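Probable zinc protease PqqL (Escherichia coli, PDB 6OFT) probably acts as a zinc-dependent endopeptidase of the M16 family in the periplasm, the chain described here being the first half of the protein. Local coordinates at residues N16-M21 / N197-I202; W35-T40 / S387-N392; W150-A155 / N245-K250; N255-Y260 / A430-M435. One frame throughout, in Å; residues are numbered along the deposited sequence.

Interactions 1 and 2 belong to one mixed sheet, in which strand 199-205 lies between strands 19-24 and 31-38; interactions 3 and 4 belong to a second, in which strand 430-436 lies between 242-248 and 256-264. The pairs are far apart: the centres of interactions 1 and 4 are about 42 Å from each other. Interactions 1 and 4 are both strand pairings, one parallel, the other antiparallel and rich in aromatic packing. Interactions 2 and 3 instead set a helix against a sheet, through a buried hydroxyl-amide bond in one and a salt bridge beside small apolar groups in the other. Interaction 4 alone is a buried contact; the other three are partly buried.

Interaction 1. Residues N16-M21 / N197-I202; sequences NGLRYM and NNMTFI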
loop_
_atom_site.group_PDB
_atom_site.type_symbol
_atom_site.label_atom_id
_atom_site.label_comp_id
_atom_site.label_asym_id
_atom_site.label_seq_id
_atom_site.Cartn_x
_atom_site.Cartn_y
_atom_site.Cartn_z
ATOM N N ASN A 16 -14.261 23.691 11.383
ATOM C CA ASN A 16 -13.381 23.139 12.419
ATOM C C ASN A 16 -12.091 22.499 11.839
ATOM O O ASN A 16 -11.240 22.061 12.602
ATOM C CB ASN A 16 -14.146 22.176 13.343
ATOM C CG ASN A 16 -14.665 20.926 12.684
ATOM O OD1 ASN A 16 -14.263 20.551 11.583
ATOM N ND2 ASN A 16 -15.559 20.238 13.360
ATOM N N GLY A 17 -11.962 22.446 10.511
ATOM C CA GLY A 17 -10.779 21.903 9.852
ATOM C C GLY A 17 -10.868 20.480 9.344
ATOM O O GLY A 17 -9.929 20.016 8.683
ATOM N N LEU A 18 -11.970 19.761 9.665
ATOM C CA LEU A 18 -12.170 18.386 9.216
ATOM C C LEU A 18 -12.388 18.384 7.701
ATOM O O LEU A 18 -13.206 19.154 7.209
ATOM C CB LEU A 18 -13.361 17.716 9.948
ATOM C CG LEU A 18 -13.619 16.235 9.585
ATOM C CD1 LEU A 18 -13.703 15.365 10.823
ATOM C CD2 LEU A 18 -14.882 16.084 8.729
ATOM N N ARG A 19 -11.669 17.516 6.975
ATOM C CA ARG A 19 -11.807 17.417 5.528
ATOM C C ARG A 19 -12.793 16.315 5.198
ATOM O O ARG A 19 -12.979 15.400 5.992
ATOM C CB ARG A 19 -10.450 17.120 4.863
ATOM C CG ARG A 19 -9.479 18.313 4.767
ATOM C CD ARG A 19 -8.075 17.826 4.402
ATOM N NE ARG A 19 -7.342 17.371 5.588
ATOM C CZ ARG A 19 -6.157 16.764 5.589
ATOM N NH1 ARG A 19 -5.545 16.482 4.442
ATOM N NH2 ARG A 19 -5.582 16.419 6.736
ATOM N N TYR A 20 -13.440 16.402 4.036
ATOM C CA TYR A 20 -14.362 15.350 3.598
ATOM C C TYR A 20 -14.204 15.093 2.123
ATOM O O TYR A 20 -13.771 15.978 1.379
ATOM C CB TYR A 20 -15.826 15.647 3.969
ATOM C CG TYR A 20 -16.305 17.030 3.573
ATOM C CD1 TYR A 20 -16.796 17.281 2.294
ATOM C CD2 TYR A 20 -16.303 18.076 4.487
ATOM C CE1 TYR A 20 -17.206 18.561 1.915
ATOM C CE2 TYR A 20 -16.742 19.349 4.129
ATOM C CZ TYR A 20 -17.197 19.587 2.843
ATOM O OH TYR A 20 -17.646 20.840 2.505
ATOM N N MET A 21 -14.525 13.865 1.703
ATOM C CA MET A 21 -14.464 13.421 0.314
ATOM C C MET A 21 -15.675 12.566 0.093
ATOM O O MET A 21 -15.898 11.604 0.836
ATOM C CB MET A 21 -13.190 12.615 0.016
ATOM C CG MET A 21 -11.913 13.319 0.384
ATOM S SD MET A 21 -10.508 12.373 -0.193
ATOM C CE MET A 21 -9.852 13.513 -1.382
ATOM N N ASN A 197 -8.367 18.880 12.130
ATOM C CA ASN A 197 -7.480 19.246 11.018
ATOM C C ASN A 197 -6.539 18.098 10.562
ATOM O O ASN A 197 -5.841 18.246 9.556
ATOM C CB ASN A 197 -6.696 20.525 11.357
ATOM C CG ASN A 197 -5.585 20.336 12.363
ATOM O OD1 ASN A 197 -5.648 19.487 13.257
ATOM N ND2 ASN A 197 -4.539 21.139 12.240
ATOM N N ASN A 198 -6.533 16.965 11.296
ATOM C CA ASN A 198 -5.748 15.787 10.964
ATOM C C ASN A 198 -6.718 14.661 10.549
ATOM O O ASN A 198 -6.322 13.494 10.487
ATOM C CB ASN A 198 -4.874 15.376 12.181
ATOM C CG ASN A 198 -3.788 14.380 11.863
ATOM O OD1 ASN A 198 -3.142 14.441 10.813
ATOM N ND2 ASN A 198 -3.573 13.429 12.755
ATOM N N MET A 199 -7.982 15.023 10.225
ATOM C CA MET A 199 -9.013 14.043 9.850
ATOM C C MET A 199 -9.687 14.308 8.520
ATOM O O MET A 199 -9.953 15.457 8.165
ATOM C CB MET A 199 -10.119 13.968 10.911
ATOM C CG MET A 199 -9.690 13.376 12.211
ATOM S SD MET A 199 -11.014 13.644 13.390
ATOM C CE MET A 199 -10.267 12.956 14.829
ATOM N N THR A 200 -9.992 13.211 7.811
ATOM C CA THR A 200 -10.741 13.207 6.565
ATOM C C THR A 200 -11.834 12.158 6.711
ATOM O O THR A 200 -11.535 11.006 7.034
ATOM C CB THR A 200 -9.842 12.931 5.352
ATOM O OG1 THR A 200 -8.819 13.933 5.296
ATOM C CG2 THR A 200 -10.626 12.920 4.049
ATOM N N PHE A 201 -13.097 12.576 6.530
ATOM C CA PHE A 201 -14.241 11.672 6.551
ATOM C C PHE A 201 -14.572 11.347 5.077
ATOM O O PHE A 201 -14.788 12.265 4.282
ATOM C CB PHE A 201 -15.459 12.299 7.292
ATOM C CG PHE A 201 -16.512 11.250 7.560
ATOM C CD1 PHE A 201 -16.330 10.298 8.553
ATOM C CD2 PHE A 201 -17.666 11.185 6.786
ATOM C CE1 PHE A 201 -17.271 9.283 8.756
ATOM C CE2 PHE A 201 -18.615 10.185 7.007
ATOM C CZ PHE A 201 -18.404 9.238 7.989
ATOM N N ILE A 202 -14.558 10.050 4.711
ATOM C CA ILE A 202 -14.770 9.567 3.337
ATOM C C ILE A 202 -16.129 8.860 3.166
ATOM O O ILE A 202 -16.415 7.903 3.873
ATOM C CB ILE A 202 -13.561 8.680 2.902
ATOM C CG1 ILE A 202 -12.220 9.458 3.022
ATOM C CG2 ILE A 202 -13.748 8.092 1.491
ATOM C CD1 ILE A 202 -10.968 8.590 2.991
HETATM O O HOH W 1 -8.391 17.661 8.103
HETATM O O HOH W 2 -3.062 15.885 8.499
#
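R19 and T200 lie beside each other on two parallel strands, and R19 is held through both its backbone N and its backbone O: N donates to M199 O at 2.9 Å and O accepts from F201 N at 2.9 Å. M21 N then bonds to F201 O, continuing the parallel pattern. The R19 chain bends about CG-CD (chi3 -83°), and T200 OG1 sits over one face of the guanidinium, toward its rim. R19 NH2 makes a weak bond to N197 O at 3.4 Å. A water accepts from R19 NE at 2.7 Å and also meets G17 O and M199 O, while a second water, bonded to N198 OD1, takes a weak bond from NH2; N198 ND2 is held by T40 OG1. An alanine in place of R19 would probably leave the first water without its NE donor and N197 O without its weak NH2 bond. Before the strand, L18 CD1 packs on M199 CB at 3.8 Å, and CD2 on F201 CB. One step further out, N16 OD1 takes the N-H of L18 at 3.1 Å, an Asx turn, and N16 ND2 is tied to L220 O. T200 OG1 has its main polar partner in H39. Strand 31-38 flanks 199-205 on its other edge; helix 209-220 packs on Y20 and F201, and helix 378-391 on M21, T200 and I202.

Interaction 2. Residues W35-T40 / S387-N392; sequences WLQIHT and SSSLNN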
loop_
_atom_site.group_PDB
_atom_site.type_symbol
_atom_site.label_atom_id
_atom_site.label_comp_id
_atom_site.label_asym_id
_atom_site.label_seq_id
_atom_site.Cartn_x
_atom_site.Cartn_y
_atom_site.Cartn_z
ATOM N N TRP A 35 -15.843 5.997 6.027
ATOM C CA TRP A 35 -14.521 5.781 6.597
ATOM C C TRP A 35 -14.011 7.047 7.238
ATOM O O TRP A 35 -14.008 8.103 6.593
ATOM C CB TRP A 35 -13.484 5.360 5.520
ATOM C CG TRP A 35 -13.597 3.986 4.911
ATOM C CD1 TRP A 35 -14.681 3.147 4.921
ATOM C CD2 TRP A 35 -12.605 3.349 4.097
ATOM N NE1 TRP A 35 -14.396 1.997 4.218
ATOM C CE2 TRP A 35 -13.131 2.098 3.692
ATOM C CE3 TRP A 35 -11.317 3.720 3.659
ATOM C CZ2 TRP A 35 -12.427 1.228 2.844
ATOM C CZ3 TRP A 35 -10.599 2.835 2.859
ATOM C CH2 TRP A 35 -11.148 1.602 2.471
ATOM N N LEU A 36 -13.509 6.934 8.482
ATOM C CA LEU A 36 -12.866 8.038 9.174
ATOM C C LEU A 36 -11.360 7.766 9.104
ATOM O O LEU A 36 -10.868 6.751 9.626
ATOM C CB LEU A 36 -13.344 8.198 10.631
ATOM C CG LEU A 36 -12.575 9.260 11.455
ATOM C CD1 LEU A 36 -12.760 10.697 10.854
ATOM C CD2 LEU A 36 -12.964 9.196 12.946
ATOM N N GLN A 37 -10.639 8.680 8.453
ATOM C CA GLN A 37 -9.209 8.557 8.245
ATOM C C GLN A 37 -8.407 9.543 9.089
ATOM O O GLN A 37 -8.503 10.749 8.902
ATOM C CB GLN A 37 -8.894 8.685 6.731
ATOM C CG GLN A 37 -7.406 8.784 6.363
ATOM C CD GLN A 37 -7.262 9.116 4.910
ATOM O OE1 GLN A 37 -7.685 10.178 4.447
ATOM N NE2 GLN A 37 -6.690 8.211 4.148
ATOM N N ILE A 38 -7.595 9.006 10.010
ATOM C CA ILE A 38 -6.698 9.793 10.853
ATOM C C ILE A 38 -5.389 9.778 10.099
ATOM O O ILE A 38 -4.871 8.698 9.834
ATOM C CB ILE A 38 -6.533 9.207 12.299
ATOM C CG1 ILE A 38 -7.891 8.738 12.931
ATOM C CG2 ILE A 38 -5.761 10.167 13.213
ATOM C CD1 ILE A 38 -9.040 9.743 13.082
ATOM N N HIS A 39 -4.829 10.952 9.794
ATOM C CA HIS A 39 -3.587 11.042 9.015
ATOM C C HIS A 39 -2.326 10.799 9.848
ATOM O O HIS A 39 -1.269 11.407 9.582
ATOM C CB HIS A 39 -3.523 12.374 8.256
ATOM C CG HIS A 39 -4.586 12.514 7.207
ATOM N ND1 HIS A 39 -4.295 12.363 5.867
ATOM C CD2 HIS A 39 -5.902 12.804 7.339
ATOM C CE1 HIS A 39 -5.437 12.562 5.222
ATOM N NE2 HIS A 39 -6.432 12.832 6.070
ATOM N N THR A 40 -2.442 9.898 10.854
ATOM C CA THR A 40 -1.360 9.529 11.764
ATOM C C THR A 40 -1.461 8.039 12.055
ATOM O O THR A 40 -2.548 7.544 12.390
ATOM C CB THR A 40 -1.445 10.321 13.090
ATOM O OG1 THR A 40 -1.373 11.718 12.839
ATOM C CG2 THR A 40 -0.357 9.908 14.111
ATOM N N SER A 387 -6.253 6.399 -0.421
ATOM C CA SER A 387 -4.850 6.507 -0.815
ATOM C C SER A 387 -4.540 7.904 -1.371
ATOM O O SER A 387 -3.507 8.479 -1.039
ATOM C CB SER A 387 -4.525 5.445 -1.865
ATOM O OG SER A 387 -3.122 5.316 -1.995
ATOM N N SER A 388 -5.439 8.461 -2.216
ATOM C CA SER A 388 -5.265 9.812 -2.776
ATOM C C SER A 388 -5.268 10.837 -1.657
ATOM O O SER A 388 -4.455 11.766 -1.649
ATOM C CB SER A 388 -6.377 10.127 -3.778
ATOM O OG SER A 388 -6.384 9.132 -4.781
ATOM N N SER A 389 -6.155 10.637 -0.689
ATOM C CA SER A 389 -6.283 11.488 0.493
ATOM C C SER A 389 -5.016 11.450 1.358
ATOM O O SER A 389 -4.524 12.506 1.792
ATOM C CB SER A 389 -7.493 11.065 1.317
ATOM O OG SER A 389 -7.632 11.900 2.452
ATOM N N LEU A 390 -4.486 10.244 1.598
ATOM C CA LEU A 390 -3.277 10.076 2.407
ATOM C C LEU A 390 -2.046 10.759 1.759
ATOM O O LEU A 390 -1.261 11.420 2.447
ATOM C CB LEU A 390 -3.024 8.580 2.624
ATOM C CG LEU A 390 -1.766 8.203 3.407
ATOM C CD1 LEU A 390 -1.983 8.356 4.892
ATOM C CD2 LEU A 390 -1.315 6.784 3.073
ATOM N N ASN A 391 -1.899 10.600 0.440
ATOM C CA ASN A 391 -0.748 11.103 -0.304
ATOM C C ASN A 391 -0.884 12.506 -0.834
ATOM O O ASN A 391 0.084 13.009 -1.404
ATOM C CB ASN A 391 -0.407 10.142 -1.443
ATOM C CG ASN A 391 0.084 8.816 -0.933
ATOM O OD1 ASN A 391 -0.603 7.799 -1.023
ATOM N ND2 ASN A 391 1.279 8.804 -0.372
ATOM N N ASN A 392 -2.075 13.134 -0.660
ATOM C CA ASN A 392 -2.425 14.471 -1.158
ATOM C C ASN A 392 -2.181 14.553 -2.683
ATOM O O ASN A 392 -1.545 15.476 -3.198
ATOM C CB ASN A 392 -1.718 15.581 -0.345
ATOM C CG ASN A 392 -2.253 16.978 -0.581
ATOM O OD1 ASN A 392 -3.465 17.206 -0.729
ATOM N ND2 ASN A 392 -1.352 17.949 -0.618
HETATM O O HOH W 3 -1.592 12.297 5.119
#
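Q37 and S389 make the close part of this contact, where the O-to-O distance from S389 OG to Q37 OE1 is 2.6 Å. The serine hydroxyl is the donor, and it lies in the plane of the amide carbonyl with a C=O...O angle of 147°. Q37 is extended, with CG anti to the backbone N (chi1 171°), and its amide crosses the gap between strand and helix. Its NE2 is bonded to E95 OE1 and A386 O, so both ends of this buried amide are held, which would fix its rotation. Beside it there is only van der Waals contact, Q37 NE2 lying 4.0 Å from L390 CB, the two side chains crossing at about a right angle. Toward the partly exposed side H39 approaches with its ring edge, CE1 lying 3.5 Å from S389 O near the ring plane. A water joins this side, 2.8 Å from H39 ND1 and donating to L390 O at 2.8 Å. The neighbouring H39 NE2 is engaged by T200 OG1. The contact thus sets the C-terminal part of helix 378-391 against the end of strand 31-38, which lies in the sheet between 199-205 and 96-103, with W35 packing on the same helix further back.

Interaction 3. Residues W150-A155 / N245-K250; sequences WRTSQA and NIINDK
R151 reaches from its helix to D249 just past the end of strand 242-248, and its atoms meet the carboxylate in turn. CB lies 3.6 Å from D249 OD1, and CD is 3.9 Å from the same oxygen. A bend at chi3 puts NE 2.9 Å from D249 OD1, on its syn side but 25° out of the carboxylate plane. At the tip NH2 donates to D249 OD2 at 3.1 Å; OD2 receives it on its syn lone pair and lies near the guanidinium plane. The grip is therefore a side-on, two-nitrogen salt bridge, although the two planes are turned 36° apart. NH2 also pairs with E251, while D249 OD2 accepts from the backbone N of E251, which probably helps to orient the carboxylate. A water donates to D249 OD1 at 2.7 Å and reaches T152 OG1 weakly; the main polar partner of that hydroxyl is A148 O. Along the strand the chemistry turns apolar: I247 CD1 touches T152 CG2 at 3.9 Å, and I247 CG1 lies 4.1 Å from A155 CB. Helix 148-160 runs nearly antiparallel (161°) to the outermost strand of the sheet in this chain, with segment axes 9.3 Å apart, a helix-on-sheet packing that joins the helix to the second sheet of this M16 half.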
loop_
_atom_site.group_PDB
_atom_site.type_symbol
_atom_site.label_atom_id
_atom_site.label_comp_id
_atom_site.label_asym_id
_atom_site.label_seq_id
_atom_site.Cartn_x
_atom_site.Cartn_y
_atom_site.Cartn_z
ATOM N N TRP A 150 4.920 -13.416 7.458
ATOM C CA TRP A 150 5.429 -12.496 8.474
ATOM C C TRP A 150 6.924 -12.729 8.708
ATOM O O TRP A 150 7.677 -11.764 8.775
ATOM C CB TRP A 150 4.658 -12.643 9.799
ATOM C CG TRP A 150 5.094 -11.667 10.857
ATOM C CD1 TRP A 150 4.709 -10.362 10.978
ATOM C CD2 TRP A 150 6.031 -11.910 11.917
ATOM N NE1 TRP A 150 5.351 -9.777 12.047
ATOM C CE2 TRP A 150 6.161 -10.707 12.646
ATOM C CE3 TRP A 150 6.797 -13.022 12.304
ATOM C CZ2 TRP A 150 6.992 -10.598 13.769
ATOM C CZ3 TRP A 150 7.637 -12.908 13.403
ATOM C CH2 TRP A 150 7.726 -11.708 14.125
ATOM N N ARG A 151 7.344 -13.997 8.853
ATOM C CA ARG A 151 8.745 -14.370 9.065
ATOM C C ARG A 151 9.611 -13.959 7.864
ATOM O O ARG A 151 10.739 -13.501 8.067
ATOM C CB ARG A 151 8.887 -15.873 9.338
ATOM C CG ARG A 151 8.278 -16.325 10.664
ATOM C CD ARG A 151 8.683 -17.743 11.018
ATOM N NE ARG A 151 8.261 -18.722 10.012
ATOM C CZ ARG A 151 7.132 -19.426 10.063
ATOM N NH1 ARG A 151 6.279 -19.256 11.065
ATOM N NH2 ARG A 151 6.852 -20.308 9.112
ATOM N N THR A 152 9.066 -14.099 6.624
ATOM C CA THR A 152 9.727 -13.701 5.375
ATOM C C THR A 152 9.892 -12.175 5.374
ATOM O O THR A 152 11.008 -11.701 5.153
ATOM C CB THR A 152 8.976 -14.241 4.140
ATOM O OG1 THR A 152 8.801 -15.653 4.263
ATOM C CG2 THR A 152 9.698 -13.936 2.836
ATOM N N SER A 153 8.791 -11.416 5.668
ATOM C CA SER A 153 8.808 -9.954 5.788
ATOM C C SER A 153 9.797 -9.487 6.851
ATOM O O SER A 153 10.525 -8.526 6.607
ATOM C CB SER A 153 7.419 -9.403 6.106
ATOM O OG SER A 153 6.581 -9.461 4.968
ATOM N N GLN A 154 9.849 -10.172 8.017
ATOM C CA GLN A 154 10.807 -9.850 9.085
ATOM C C GLN A 154 12.259 -10.025 8.626
ATOM O O GLN A 154 13.098 -9.180 8.945
ATOM C CB GLN A 154 10.570 -10.702 10.345
ATOM C CG GLN A 154 9.332 -10.322 11.149
ATOM C CD GLN A 154 9.284 -8.887 11.608
ATOM O OE1 GLN A 154 8.408 -8.120 11.205
ATOM N NE2 GLN A 154 10.214 -8.494 12.461
ATOM N N ALA A 155 12.551 -11.130 7.897
ATOM C CA ALA A 155 13.891 -11.434 7.364
ATOM C C ALA A 155 14.328 -10.430 6.275
ATOM O O ALA A 155 15.500 -10.052 6.231
ATOM C CB ALA A 155 13.939 -12.853 6.815
ATOM N N ASN A 245 21.009 -11.791 0.670
ATOM C CA ASN A 245 20.230 -12.512 1.684
ATOM C C ASN A 245 19.676 -13.835 1.168
ATOM O O ASN A 245 19.334 -13.955 -0.006
ATOM C CB ASN A 245 19.050 -11.649 2.176
ATOM C CG ASN A 245 18.438 -12.138 3.471
ATOM O OD1 ASN A 245 19.055 -12.864 4.239
ATOM N ND2 ASN A 245 17.211 -11.759 3.740
ATOM N N ILE A 246 19.579 -14.822 2.056
ATOM C CA ILE A 246 18.953 -16.107 1.752
ATOM C C ILE A 246 17.912 -16.306 2.841
ATOM O O ILE A 246 18.248 -16.230 4.028
ATOM C CB ILE A 246 19.926 -17.320 1.598
ATOM C CG1 ILE A 246 20.965 -17.101 0.464
ATOM C CG2 ILE A 246 19.148 -18.645 1.372
ATOM C CD1 ILE A 246 22.248 -18.074 0.565
ATOM N N ILE A 247 16.634 -16.450 2.437
ATOM C CA ILE A 247 15.527 -16.663 3.368
ATOM C C ILE A 247 15.232 -18.147 3.375
ATOM O O ILE A 247 14.783 -18.695 2.368
ATOM C CB ILE A 247 14.264 -15.800 3.065
ATOM C CG1 ILE A 247 14.616 -14.295 3.037
ATOM C CG2 ILE A 247 13.138 -16.104 4.088
ATOM C CD1 ILE A 247 13.551 -13.398 2.573
ATOM N N ASN A 248 15.526 -18.801 4.499
ATOM C CA ASN A 248 15.283 -20.224 4.657
ATOM C C ASN A 248 14.060 -20.426 5.571
ATOM O O ASN A 248 14.121 -20.140 6.773
ATOM C CB ASN A 248 16.535 -20.932 5.204
ATOM C CG ASN A 248 16.534 -22.443 5.067
ATOM O OD1 ASN A 248 15.492 -23.115 5.119
ATOM N ND2 ASN A 248 17.717 -23.016 4.900
ATOM N N ASP A 249 12.937 -20.869 4.978
ATOM C CA ASP A 249 11.689 -21.135 5.703
ATOM C C ASP A 249 10.995 -22.330 5.070
ATOM O O ASP A 249 10.553 -22.256 3.923
ATOM C CB ASP A 249 10.770 -19.897 5.731
ATOM C CG ASP A 249 9.665 -19.890 6.789
ATOM O OD1 ASP A 249 9.358 -18.804 7.314
ATOM O OD2 ASP A 249 9.092 -20.971 7.073
ATOM N N LYS A 250 10.899 -23.431 5.830
ATOM C CA LYS A 250 10.307 -24.702 5.395
ATOM C C LYS A 250 8.831 -24.586 5.024
ATOM O O LYS A 250 8.350 -25.382 4.217
ATOM C CB LYS A 250 10.539 -25.814 6.435
ATOM C CG LYS A 250 12.009 -25.999 6.818
ATOM C CD LYS A 250 12.455 -27.457 6.791
ATOM C CE LYS A 250 13.855 -27.641 7.336
ATOM N NZ LYS A 250 14.892 -26.997 6.480
HETATM O O HOH W 4 10.901 -16.703 6.647
#

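Interaction 4. Residues N255-Y260 / A430-M435; sequences NGIALY and AFWEQM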
loop_
_atom_site.group_PDB
_atom_site.type_symbol
_atom_site.label_atom_id
_atom_site.label_comp_id
_atom_site.label_asym_id
_atom_site.label_seq_id
_atom_site.Cartn_x
_atom_site.Cartn_y
_atom_site.Cartn_z
ATOM N N ASN A 255 10.458 -21.443 -4.191
ATOM C CA ASN A 255 11.891 -21.178 -4.156
ATOM C C ASN A 255 12.205 -20.255 -5.315
ATOM O O ASN A 255 11.532 -20.327 -6.340
ATOM C CB ASN A 255 12.711 -22.464 -4.248
ATOM C CG ASN A 255 12.534 -23.381 -3.059
ATOM O OD1 ASN A 255 12.448 -22.957 -1.897
ATOM N ND2 ASN A 255 12.472 -24.668 -3.327
ATOM N N GLY A 256 13.186 -19.374 -5.146
ATOM C CA GLY A 256 13.545 -18.445 -6.212
ATOM C C GLY A 256 14.636 -17.453 -5.885
ATOM O O GLY A 256 15.253 -17.510 -4.818
ATOM N N ILE A 257 14.868 -16.537 -6.829
ATOM C CA ILE A 257 15.885 -15.496 -6.749
ATOM C C ILE A 257 15.284 -14.156 -7.180
ATOM O O ILE A 257 14.492 -14.105 -8.114
ATOM C CB ILE A 257 17.176 -15.892 -7.548
ATOM C CG1 ILE A 257 18.345 -14.891 -7.294
ATOM C CG2 ILE A 257 16.896 -16.104 -9.055
ATOM C CD1 ILE A 257 19.748 -15.376 -7.681
ATOM N N ALA A 258 15.658 -13.075 -6.486
ATOM C CA ALA A 258 15.183 -11.750 -6.831
ATOM C C ALA A 258 16.277 -10.694 -6.649
ATOM O O ALA A 258 17.127 -10.821 -5.761
ATOM C CB ALA A 258 13.960 -11.398 -5.983
ATOM N N LEU A 259 16.251 -9.688 -7.497
ATOM C CA LEU A 259 17.122 -8.496 -7.352
ATOM C C LEU A 259 16.209 -7.315 -6.994
ATOM O O LEU A 259 15.260 -7.107 -7.722
ATOM C CB LEU A 259 17.879 -8.214 -8.643
ATOM C CG LEU A 259 18.665 -6.908 -8.667
ATOM C CD1 LEU A 259 19.668 -6.846 -7.541
ATOM C CD2 LEU A 259 19.372 -6.710 -9.989
ATOM N N TYR A 260 16.462 -6.649 -5.885
ATOM C CA TYR A 260 15.688 -5.510 -5.407
ATOM C C TYR A 260 16.508 -4.239 -5.524
ATOM O O TYR A 260 17.667 -4.219 -5.111
ATOM C CB TYR A 260 15.341 -5.690 -3.922
ATOM C CG TYR A 260 14.232 -6.673 -3.609
ATOM C CD1 TYR A 260 14.468 -8.046 -3.617
ATOM C CD2 TYR A 260 12.977 -6.231 -3.195
ATOM C CE1 TYR A 260 13.466 -8.957 -3.282
ATOM C CE2 TYR A 260 11.962 -7.133 -2.868
ATOM C CZ TYR A 260 12.202 -8.496 -2.946
ATOM O OH TYR A 260 11.206 -9.392 -2.634
ATOM N N ALA A 430 20.900 -1.632 -3.653
ATOM C CA ALA A 430 20.361 -2.911 -4.142
ATOM C C ALA A 430 20.666 -4.117 -3.256
ATOM O O ALA A 430 21.594 -4.021 -2.485
ATOM C CB ALA A 430 20.832 -3.173 -5.542
ATOM N N PHE A 431 19.887 -5.181 -3.409
ATOM C CA PHE A 431 20.150 -6.426 -2.708
ATOM C C PHE A 431 19.637 -7.642 -3.479
ATOM O O PHE A 431 18.558 -7.592 -4.080
ATOM C CB PHE A 431 19.657 -6.413 -1.242
ATOM C CG PHE A 431 18.166 -6.393 -1.005
ATOM C CD1 PHE A 431 17.489 -5.187 -0.810
ATOM C CD2 PHE A 431 17.446 -7.581 -0.891
ATOM C CE1 PHE A 431 16.118 -5.173 -0.534
ATOM C CE2 PHE A 431 16.068 -7.565 -0.639
ATOM C CZ PHE A 431 15.418 -6.363 -0.439
ATOM N N TRP A 432 20.432 -8.694 -3.458
ATOM C CA TRP A 432 20.097 -10.014 -4.039
ATOM C C TRP A 432 19.402 -10.844 -2.972
ATOM O O TRP A 432 19.835 -10.806 -1.850
ATOM C CB TRP A 432 21.341 -10.744 -4.538
ATOM C CG TRP A 432 21.841 -10.211 -5.834
ATOM C CD1 TRP A 432 22.833 -9.312 -6.004
ATOM C CD2 TRP A 432 21.343 -10.519 -7.140
ATOM N NE1 TRP A 432 22.993 -9.049 -7.324
ATOM C CE2 TRP A 432 22.094 -9.764 -8.050
ATOM C CE3 TRP A 432 20.349 -11.360 -7.630
ATOM C CZ2 TRP A 432 21.881 -9.820 -9.421
ATOM C CZ3 TRP A 432 20.142 -11.417 -8.980
ATOM C CH2 TRP A 432 20.887 -10.649 -9.866
ATOM N N GLU A 433 18.380 -11.566 -3.336
ATOM C CA GLU A 433 17.685 -12.396 -2.374
ATOM C C GLU A 433 17.265 -13.741 -2.948
ATOM O O GLU A 433 16.685 -13.804 -4.025
ATOM C CB GLU A 433 16.465 -11.640 -1.834
ATOM C CG GLU A 433 15.718 -12.356 -0.725
ATOM C CD GLU A 433 14.326 -11.790 -0.579
ATOM O OE1 GLU A 433 14.170 -10.804 0.173
ATOM O OE2 GLU A 433 13.401 -12.301 -1.249
ATOM N N GLN A 434 17.524 -14.806 -2.194
ATOM C CA GLN A 434 17.098 -16.151 -2.545
ATOM C C GLN A 434 16.181 -16.680 -1.469
ATOM O O GLN A 434 16.388 -16.401 -0.294
ATOM C CB GLN A 434 18.283 -17.096 -2.758
ATOM C CG GLN A 434 18.881 -16.961 -4.158
ATOM C CD GLN A 434 20.232 -17.599 -4.273
ATOM O OE1 GLN A 434 20.435 -18.549 -5.030
ATOM N NE2 GLN A 434 21.194 -17.082 -3.540
ATOM N N MET A 435 15.176 -17.454 -1.872
ATOM C CA MET A 435 14.218 -18.062 -0.956
ATOM C C MET A 435 14.303 -19.560 -1.119
ATOM O O MET A 435 14.282 -20.050 -2.246
ATOM C CB MET A 435 12.807 -17.529 -1.222
ATOM C CG MET A 435 12.614 -16.127 -0.693
ATOM S SD MET A 435 11.014 -15.393 -1.088
ATOM C CE MET A 435 9.895 -16.421 -0.049
#
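Y260 has CG beside the backbone N (chi1 -76°), whereas F431 places CG between the backbone N and the carbonyl carbon (chi1 69°), and these torsions bring their rings together on one face of an antiparallel strand pair. The planes are only 7° apart, but the rings are slid so far that they barely overlap. F431 CZ stands over one face of the tyrosine, 3.4 Å from Y260 CG, and Y260 CB in turn covers the phenylalanine face as a CH-pi contact. An alanine at F431 would probably open a gap beside the tyrosine and leave its ring freer to shift. Y260 also stacks with F321 and packs on helix 148-160, while E433 on the same face is held by salt bridges to R156 and R323. In the backbone, G256 with M435, A258 with E433 and Y260 with F431 form hydrogen-bonded pairs, A258 N reaching E433 O at 2.8 Å. Helix 448-459 packs on W432 and Q434 of the other face. There I257 CG1 runs beside Q434 CG at 3.8 Å, and L259 CD1 sits over the indole of W432, 3.9 Å from the centroid of its five-membered ring.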